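Long-range contacts in proto-oncogene tyrosine-protein kinase receptor Ret (Danio rerio, PDB 7AMK), which probably acts as a receptor tyrosine kinase that recognises GDNF bound to GFR alpha 1, with an extracellular region that includes four cadherin-like domains: residues Q192-E196 / I226-N232; V246-R250 / V359-P363. The protein carries 4 engineered substitutions. All coordinates share one frame; numbering follows the deposited sequence.

In the fold
From the N terminus, the chain first builds a cadherin-like domain around residues 1-118 and then enters the second, where interaction 1 begins. There the loop 192-196 meets 226-232, which starts at the end of strand 215-227, closing a short loop of about thirty residues; the two segments share two calcium ions, while 226-232 without 192-196 also binds a third. Interaction 2 opens only after interaction 1 has closed, so the two stand in series, neither nested nor crossed. It joins 246-250, early in the third domain, to 359-363 at that domain's exit, a loop of over a hundred residues. Their centres lie about 47 Å apart, one at each end of the third domain.

Interaction 1 (Q192-E196 / I226-N232); sequences QVDRE and IYDEDDN. With CA (calcium ion), chain M; CA (calcium ion), chain L; CA (calcium ion), chain N.
Arg195 and Asp228 illustrate how a calcium ligand can also carry a salt bridge. Arg195 NE donates to Asp228 OD1 over 2.9 Å, meeting that oxygen from above the carboxylate plane, with the guanidinium and carboxylate planes 88° apart. The same OD1 binds a calcium ion (chain M) at 2.4 Å. Bends at chi2 and chi3 fold the arginine chain back, and its NH2 reaches Glu196 OE2 at 2.7 Å, another ligand of that ion; the positive charge of Arg195 probably offsets part of the carboxylate charge gathered here.

Glu196, bent at chi2 (77°), divides its oxygens: OE2 goes to this calcium and OE1, at 2.3 Å, to a second (chain L). Asp231 bridges the same pair with OD1 and OD2, and also has Asn143 as a partner. Asp194 OD1 binds the second ion and accepts from Glu196 N, an Asx turn. Asp230 OD1 and Asn232 O bind a third calcium. Val193 CG2 packs on Ile226 CD1 at 3.7 Å.

Glu142 reaches both paired ions, Asp265 completes the first, and two waters fill the second. Strand 215-227 runs beside strand 139-141 and leads from the second cadherin-like domain into the calcium-bound linker to the third.

Interaction 2 (V246-R250 / V359-P363); sequences VEFDR and VLPVP
Val359 opens the contact beside Val246, a worked example of two parallel strands parting company after a last shared bridge. Their side chains lie side by side and point the same way from the sheet, with Val246 CB 3.8 Å from Val359 CG2. The CA-H of Val359 also approaches Val246 O, the carbonyl that receives the next backbone N-H.

That donor is Leu360 N, 2.9 Å from Val246 O and nearly in line with the carbonyl, at a C=O...N angle of 173°. The leucine side chain crosses that of Glu247, and its CD1 methyl lies 3.4 Å from Glu247 OE1, an apolar group laid against a carboxylate. Leu360 O is in turn an acceptor: Arg250 NH2 donates to it over 2.8 Å, with the oxygen 2° from the guanidinium plane. The bend at chi3 (108°) brings the guanidinium round to this carbonyl, while Arg250 NE makes a weak bond back to Glu247 O, within its own segment.

Pro361 carries the chain past the guanidinium to Val362, whose side chain returns to the contact. Its CG2 methyl packs 3.4 Å from Glu247 O and also against Arg250 NE, while CG1 approaches Phe248 CD1 obliquely.

Beyond the two segments, Phe248 touches Asn392, Lys395 and Phe396, and Phe248 and Arg250 bond to Lys397 through the backbone. Parallel pairing of strands 241-246 and 350-359, the first and last of their sheet in chain order and neighbours within it, is characteristic of the cadherin-like beta sandwich, seen here where the third domain leads into the fourth.

Interaction 1 (Q192-E196 / I226-N232)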
ATOM      1  N   GLN A 192     -14.692  12.291  43.416  1.00 26.75           N
ATOM      2  CA  GLN A 192     -13.912  12.190  42.192  1.00 21.20           C
ATOM      3  C   GLN A 192     -14.678  11.342  41.189  1.00 23.29           C
ATOM      4  O   GLN A 192     -15.352  10.370  41.555  1.00 26.08           O
ATOM      5  CB  GLN A 192     -12.531  11.575  42.453  1.00 23.11           C
ATOM      6  CG  GLN A 192     -11.632  12.346  43.437  1.00 28.75           C
ATOM      7  CD  GLN A 192     -10.185  11.855  43.426  1.00 38.60           C
ATOM      8  OE1 GLN A 192      -9.889  10.767  42.930  1.00 41.56           O
ATOM      9  NE2 GLN A 192      -9.278  12.666  43.966  1.00 44.72           N
ATOM     10  N   VAL A 193     -14.565  11.697  39.916  1.00 18.56           N
ATOM     11  CA  VAL A 193     -15.248  10.972  38.858  1.00 19.61           C
ATOM     12  C   VAL A 193     -14.202  10.365  37.914  1.00 19.62           C
ATOM     13  O   VAL A 193     -13.002  10.627  38.027  1.00 21.80           O
ATOM     14  CB  VAL A 193     -16.251  11.878  38.118  1.00 24.17           C
ATOM     15  CG1 VAL A 193     -17.207  12.438  39.142  1.00 22.92           C
ATOM     16  CG2 VAL A 193     -15.522  13.042  37.383  1.00 23.71           C
ATOM     17  N   ASP A 194     -14.672   9.515  37.002  1.00 22.86           N
ATOM     18  CA  ASP A 194     -13.819   8.731  36.112  1.00 19.31           C
ATOM     19  C   ASP A 194     -14.302   8.970  34.693  1.00 22.26           C
ATOM     20  O   ASP A 194     -15.399   8.530  34.311  1.00 25.12           O
ATOM     21  CB  ASP A 194     -13.844   7.242  36.499  1.00 25.91           C
ATOM     22  CG  ASP A 194     -12.968   6.349  35.579  1.00 24.87           C
ATOM     23  OD1 ASP A 194     -12.181   6.873  34.761  1.00 27.77           O
ATOM     24  OD2 ASP A 194     -13.083   5.106  35.665  1.00 25.33           O
ATOM     25  N   ARG A 195     -13.510   9.713  33.917  1.00 26.57           N
ATOM     26  CA  ARG A 195     -13.897  10.000  32.544  1.00 18.44           C
ATOM     27  C   ARG A 195     -14.166   8.698  31.788  1.00 21.10           C
ATOM     28  O   ARG A 195     -15.078   8.628  30.958  1.00 24.34           O
ATOM     29  CB  ARG A 195     -12.810  10.833  31.859  1.00 18.95           C
ATOM     30  CG  ARG A 195     -13.230  11.502  30.535  1.00 20.25           C
ATOM     31  CD  ARG A 195     -13.423  10.530  29.369  1.00 19.18           C
ATOM     32  NE  ARG A 195     -12.223   9.756  29.086  1.00 20.47           N
ATOM     33  CZ  ARG A 195     -12.042   8.948  28.044  1.00 21.35           C
ATOM     34  NH1 ARG A 195     -12.961   8.792  27.106  1.00 21.06           N
ATOM     35  NH2 ARG A 195     -10.904   8.272  27.945  1.00 22.73           N
ATOM     36  N   GLU A 196     -13.409   7.642  32.095  1.00 20.02           N
ATOM     37  CA  GLU A 196     -13.572   6.363  31.412  1.00 24.56           C
ATOM     38  C   GLU A 196     -14.872   5.659  31.784  1.00 21.68           C
ATOM     39  O   GLU A 196     -15.310   4.762  31.063  1.00 24.01           O
ATOM     40  CB  GLU A 196     -12.386   5.433  31.706  1.00 22.17           C
ATOM     41  CG  GLU A 196     -11.161   5.646  30.794  1.00 23.33           C
ATOM     42  CD  GLU A 196     -10.312   6.883  31.168  1.00 24.12           C
ATOM     43  OE1 GLU A 196     -10.189   7.184  32.379  1.00 23.05           O
ATOM     44  OE2 GLU A 196      -9.756   7.537  30.250  1.00 23.57           O
ATOM     45  N   ILE A 226     -17.000  15.961  31.545  1.00 14.70           N
ATOM     46  CA  ILE A 226     -15.867  15.416  32.301  1.00 15.31           C
ATOM     47  C   ILE A 226     -14.648  15.391  31.390  1.00 17.46           C
ATOM     48  O   ILE A 226     -14.643  14.698  30.360  1.00 16.62           O
ATOM     49  CB  ILE A 226     -16.143  14.013  32.866  1.00 15.49           C
ATOM     50  CG1 ILE A 226     -17.468  13.942  33.668  1.00 14.82           C
ATOM     51  CG2 ILE A 226     -14.954  13.570  33.729  1.00 16.30           C
ATOM     52  CD1 ILE A 226     -17.577  14.869  34.898  1.00 14.55           C
ATOM     53  N   TYR A 227     -13.624  16.149  31.769  1.00 16.62           N
ATOM     54  CA  TYR A 227     -12.373  16.188  31.028  1.00 17.67           C
ATOM     55  C   TYR A 227     -11.442  15.058  31.447  1.00 18.65           C
ATOM     56  O   TYR A 227     -11.441  14.607  32.592  1.00 21.42           O
ATOM     57  CB  TYR A 227     -11.662  17.524  31.223  1.00 21.28           C
ATOM     58  CG  TYR A 227     -12.318  18.668  30.498  1.00 17.38           C
ATOM     59  CD1 TYR A 227     -13.462  18.477  29.728  1.00 28.85           C
ATOM     60  CD2 TYR A 227     -11.776  19.936  30.557  1.00 26.79           C
ATOM     61  CE1 TYR A 227     -14.066  19.544  29.047  1.00 25.27           C
ATOM     62  CE2 TYR A 227     -12.352  20.995  29.889  1.00 24.97           C
ATOM     63  CZ  TYR A 227     -13.494  20.804  29.148  1.00 28.41           C
ATOM     64  OH  TYR A 227     -14.043  21.892  28.522  1.00 35.56           O
ATOM     65  N   ASP A 228     -10.638  14.623  30.498  1.00 21.12           N
ATOM     66  CA  ASP A 228      -9.808  13.440  30.622  1.00 20.79           C
ATOM     67  C   ASP A 228      -8.431  13.831  31.114  1.00 21.98           C
ATOM     68  O   ASP A 228      -7.916  14.906  30.806  1.00 22.25           O
ATOM     69  CB  ASP A 228      -9.693  12.744  29.261  1.00 21.48           C
ATOM     70  CG  ASP A 228      -9.018  11.418  29.336  1.00 22.65           C
ATOM     71  OD1 ASP A 228      -9.547  10.541  30.019  1.00 22.31           O
ATOM     72  OD2 ASP A 228      -7.974  11.238  28.685  1.00 24.04           O
ATOM     73  N   GLU A 229      -7.815  12.934  31.863  1.00 22.01           N
ATOM     74  CA  GLU A 229      -6.395  13.053  32.135  1.00 23.83           C
ATOM     75  C   GLU A 229      -5.733  11.729  31.780  1.00 20.07           C
ATOM     76  O   GLU A 229      -6.402  10.723  31.543  1.00 19.50           O
ATOM     77  CB  GLU A 229      -6.130  13.457  33.586  1.00 23.37           C
ATOM     78  CG  GLU A 229      -6.284  12.366  34.570  1.00 29.20           C
ATOM     79  CD  GLU A 229      -5.853  12.810  35.968  1.00 45.03           C
ATOM     80  OE1 GLU A 229      -5.542  14.010  36.125  1.00 45.70           O
ATOM     81  OE2 GLU A 229      -5.823  11.972  36.906  1.00 37.75           O
ATOM     82  N   ASP A 230      -4.405  11.739  31.724  1.00 26.51           N
ATOM     83  CA  ASP A 230      -3.633  10.574  31.296  1.00 22.96           C
ATOM     84  C   ASP A 230      -3.482   9.677  32.519  1.00 21.56           C
ATOM     85  O   ASP A 230      -2.580   9.845  33.336  1.00 22.95           O
ATOM     86  CB  ASP A 230      -2.292  11.009  30.700  1.00 21.04           C
ATOM     87  CG  ASP A 230      -1.421   9.830  30.213  1.00 21.05           C
ATOM     88  OD1 ASP A 230      -1.852   8.660  30.225  1.00 20.66           O
ATOM     89  OD2 ASP A 230      -0.274  10.105  29.817  1.00 21.68           O
ATOM     90  N   ASP A 231      -4.404   8.724  32.665  1.00 21.21           N
ATOM     91  CA  ASP A 231      -4.396   7.851  33.836  1.00 25.21           C
ATOM     92  C   ASP A 231      -4.518   6.384  33.434  1.00 23.01           C
ATOM     93  O   ASP A 231      -4.927   5.554  34.253  1.00 23.58           O
ATOM     94  CB  ASP A 231      -5.499   8.254  34.839  1.00 25.74           C
ATOM     95  CG  ASP A 231      -6.933   8.038  34.283  1.00 21.78           C
ATOM     96  OD1 ASP A 231      -7.102   7.646  33.111  1.00 21.97           O
ATOM     97  OD2 ASP A 231      -7.897   8.252  35.048  1.00 22.18           O
ATOM     98  N   ASN A 232      -4.185   6.058  32.188  1.00 21.53           N
ATOM     99  CA  ASN A 232      -4.180   4.685  31.711  1.00 21.71           C
ATOM    100  C   ASN A 232      -2.906   4.444  30.919  1.00 21.66           C
ATOM    101  O   ASN A 232      -2.550   5.250  30.059  1.00 20.74           O
ATOM    102  CB  ASN A 232      -5.410   4.386  30.850  1.00 20.74           C
ATOM    103  CG  ASN A 232      -6.699   4.390  31.658  1.00 24.45           C
ATOM    104  OD1 ASN A 232      -7.109   3.360  32.195  1.00 22.98           O
ATOM    105  ND2 ASN A 232      -7.339   5.555  31.750  1.00 21.68           N
TER
HETATM  106 CA    CA M 602      -8.228   9.153  31.530  1.00 17.96          CA
HETATM  107 CA    CA L 601     -10.010   7.557  34.629  1.00 22.02          CA
HETATM  108 CA    CA N 603      -2.547   7.052  28.691  1.00 13.21          CA
HETATM  109  O   HOH W   1      -9.330   5.326  34.787  1.00 32.25           O
HETATM  110  O   HOH W   2     -10.254   7.911  36.916  1.00 21.76           O

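Interaction 2 (V246-R250 / V359-P363)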
ATOM      1  N   VAL A 246      12.134  -9.589   4.965  1.00 34.82           N
ATOM      2  CA  VAL A 246      12.544  -8.747   3.845  1.00 40.11           C
ATOM      3  C   VAL A 246      13.213  -9.646   2.815  1.00 43.56           C
ATOM      4  O   VAL A 246      14.278 -10.224   3.078  1.00 37.69           O
ATOM      5  CB  VAL A 246      13.505  -7.635   4.273  1.00 38.51           C
ATOM      6  CG1 VAL A 246      13.838  -6.772   3.060  1.00 35.03           C
ATOM      7  CG2 VAL A 246      12.911  -6.826   5.406  1.00 41.56           C
ATOM      8  N   GLU A 247      12.611  -9.739   1.633  1.00 37.76           N
ATOM      9  CA  GLU A 247      13.132 -10.587   0.572  1.00 39.68           C
ATOM     10  C   GLU A 247      12.958  -9.880  -0.765  1.00 42.94           C
ATOM     11  O   GLU A 247      13.712  -8.948  -1.071  1.00 42.63           O
ATOM     12  CB  GLU A 247      12.436 -11.957   0.583  1.00 40.81           C
ATOM     13  CG  GLU A 247      13.040 -12.971  -0.423  1.00 44.81           C
ATOM     14  CD  GLU A 247      12.616 -14.417  -0.159  1.00 50.84           C
ATOM     15  OE1 GLU A 247      11.636 -14.641   0.589  1.00 56.79           O
ATOM     16  OE2 GLU A 247      13.269 -15.332  -0.702  1.00 51.61           O
ATOM     17  N   PHE A 248      11.955 -10.297  -1.546  1.00 41.60           N
ATOM     18  CA  PHE A 248      11.796  -9.786  -2.906  1.00 43.03           C
ATOM     19  C   PHE A 248      11.304  -8.349  -2.942  1.00 42.13           C
ATOM     20  O   PHE A 248      11.477  -7.681  -3.960  1.00 45.92           O
ATOM     21  CB  PHE A 248      10.844 -10.689  -3.695  1.00 45.52           C
ATOM     22  CG  PHE A 248      11.345 -12.090  -3.833  1.00 50.82           C
ATOM     23  CD1 PHE A 248      12.412 -12.380  -4.671  1.00 47.79           C
ATOM     24  CD2 PHE A 248      10.779 -13.117  -3.105  1.00 48.67           C
ATOM     25  CE1 PHE A 248      12.890 -13.666  -4.791  1.00 49.25           C
ATOM     26  CE2 PHE A 248      11.258 -14.407  -3.221  1.00 48.01           C
ATOM     27  CZ  PHE A 248      12.307 -14.681  -4.055  1.00 49.39           C
ATOM     28  N   ASP A 249      10.720  -7.848  -1.854  1.00 46.87           N
ATOM     29  CA  ASP A 249      10.304  -6.452  -1.758  1.00 41.16           C
ATOM     30  C   ASP A 249      11.292  -5.727  -0.865  1.00 39.80           C
ATOM     31  O   ASP A 249      11.276  -5.903   0.356  1.00 41.68           O
ATOM     32  CB  ASP A 249       8.889  -6.316  -1.201  1.00 44.18           C
ATOM     33  CG  ASP A 249       8.446  -4.856  -1.066  1.00 45.43           C
ATOM     34  OD1 ASP A 249       9.299  -3.963  -0.859  1.00 50.09           O
ATOM     35  OD2 ASP A 249       7.228  -4.597  -1.168  1.00 57.23           O
ATOM     36  N   ARG A 250      12.105  -4.872  -1.465  1.00 41.52           N
ATOM     37  CA  ARG A 250      13.102  -4.120  -0.721  1.00 37.90           C
ATOM     38  C   ARG A 250      13.005  -2.625  -1.003  1.00 43.59           C
ATOM     39  O   ARG A 250      13.983  -1.908  -0.801  1.00 50.31           O
ATOM     40  CB  ARG A 250      14.504  -4.642  -1.058  1.00 39.04           C
ATOM     41  CG  ARG A 250      14.509  -6.051  -1.611  1.00 40.06           C
ATOM     42  CD  ARG A 250      15.918  -6.525  -1.920  1.00 45.47           C
ATOM     43  NE  ARG A 250      16.388  -7.531  -0.968  1.00 45.99           N
ATOM     44  CZ  ARG A 250      17.345  -7.321  -0.076  1.00 40.47           C
ATOM     45  NH1 ARG A 250      17.946  -6.156   0.024  1.00 46.66           N
ATOM     46  NH2 ARG A 250      17.715  -8.312   0.730  1.00 40.81           N
ATOM     47  N   VAL A 359      16.111 -10.680   7.005  1.00 37.56           N
ATOM     48  CA  VAL A 359      16.431 -10.116   5.698  1.00 37.67           C
ATOM     49  C   VAL A 359      17.210 -11.170   4.924  1.00 43.26           C
ATOM     50  O   VAL A 359      18.375 -11.454   5.231  1.00 47.67           O
ATOM     51  CB  VAL A 359      17.220  -8.806   5.808  1.00 44.16           C
ATOM     52  CG1 VAL A 359      17.523  -8.238   4.408  1.00 37.75           C
ATOM     53  CG2 VAL A 359      16.461  -7.793   6.674  1.00 35.53           C
ATOM     54  N   LEU A 360      16.559 -11.770   3.912  1.00 43.85           N
ATOM     55  CA  LEU A 360      17.267 -12.728   3.075  1.00 42.09           C
ATOM     56  C   LEU A 360      17.884 -12.018   1.881  1.00 42.50           C
ATOM     57  O   LEU A 360      17.383 -10.978   1.445  1.00 44.86           O
ATOM     58  CB  LEU A 360      16.320 -13.806   2.572  1.00 42.96           C
ATOM     59  CG  LEU A 360      15.362 -14.403   3.593  1.00 45.22           C
ATOM     60  CD1 LEU A 360      14.193 -15.028   2.871  1.00 50.97           C
ATOM     61  CD2 LEU A 360      16.069 -15.443   4.426  1.00 47.73           C
ATOM     62  N   PRO A 361      18.970 -12.566   1.356  1.00 44.24           N
ATOM     63  CA  PRO A 361      19.527 -12.058   0.103  1.00 45.07           C
ATOM     64  C   PRO A 361      18.699 -12.500  -1.090  1.00 45.78           C
ATOM     65  O   PRO A 361      18.008 -13.520  -1.062  1.00 46.30           O
ATOM     66  CB  PRO A 361      20.918 -12.699   0.060  1.00 46.94           C
ATOM     67  CG  PRO A 361      20.715 -13.998   0.757  1.00 47.62           C
ATOM     68  CD  PRO A 361      19.747 -13.710   1.871  1.00 47.78           C
ATOM     69  N   VAL A 362      18.789 -11.721  -2.158  1.00 35.00           N
ATOM     70  CA  VAL A 362      18.056 -12.039  -3.375  1.00 37.15           C
ATOM     71  C   VAL A 362      19.074 -12.364  -4.470  1.00 33.98           C
ATOM     72  O   VAL A 362      19.810 -11.468  -4.925  1.00 28.57           O
ATOM     73  CB  VAL A 362      17.118 -10.895  -3.782  1.00 42.94           C
ATOM     74  CG1 VAL A 362      16.558 -11.136  -5.159  1.00 34.68           C
ATOM     75  CG2 VAL A 362      15.987 -10.780  -2.735  1.00 37.81           C
ATOM     76  N   PRO A 363      19.165 -13.620  -4.906  1.00 33.02           N
ATOM     77  CA  PRO A 363      20.080 -13.966  -5.998  1.00 27.77           C
ATOM     78  C   PRO A 363      19.627 -13.347  -7.310  1.00 28.87           C
ATOM     79  O   PRO A 363      18.434 -13.142  -7.543  1.00 27.88           O
ATOM     80  CB  PRO A 363      19.993 -15.494  -6.051  1.00 28.25           C
ATOM     81  CG  PRO A 363      18.623 -15.796  -5.546  1.00 30.18           C
ATOM     82  CD  PRO A 363      18.349 -14.773  -4.478  1.00 33.64           C
TER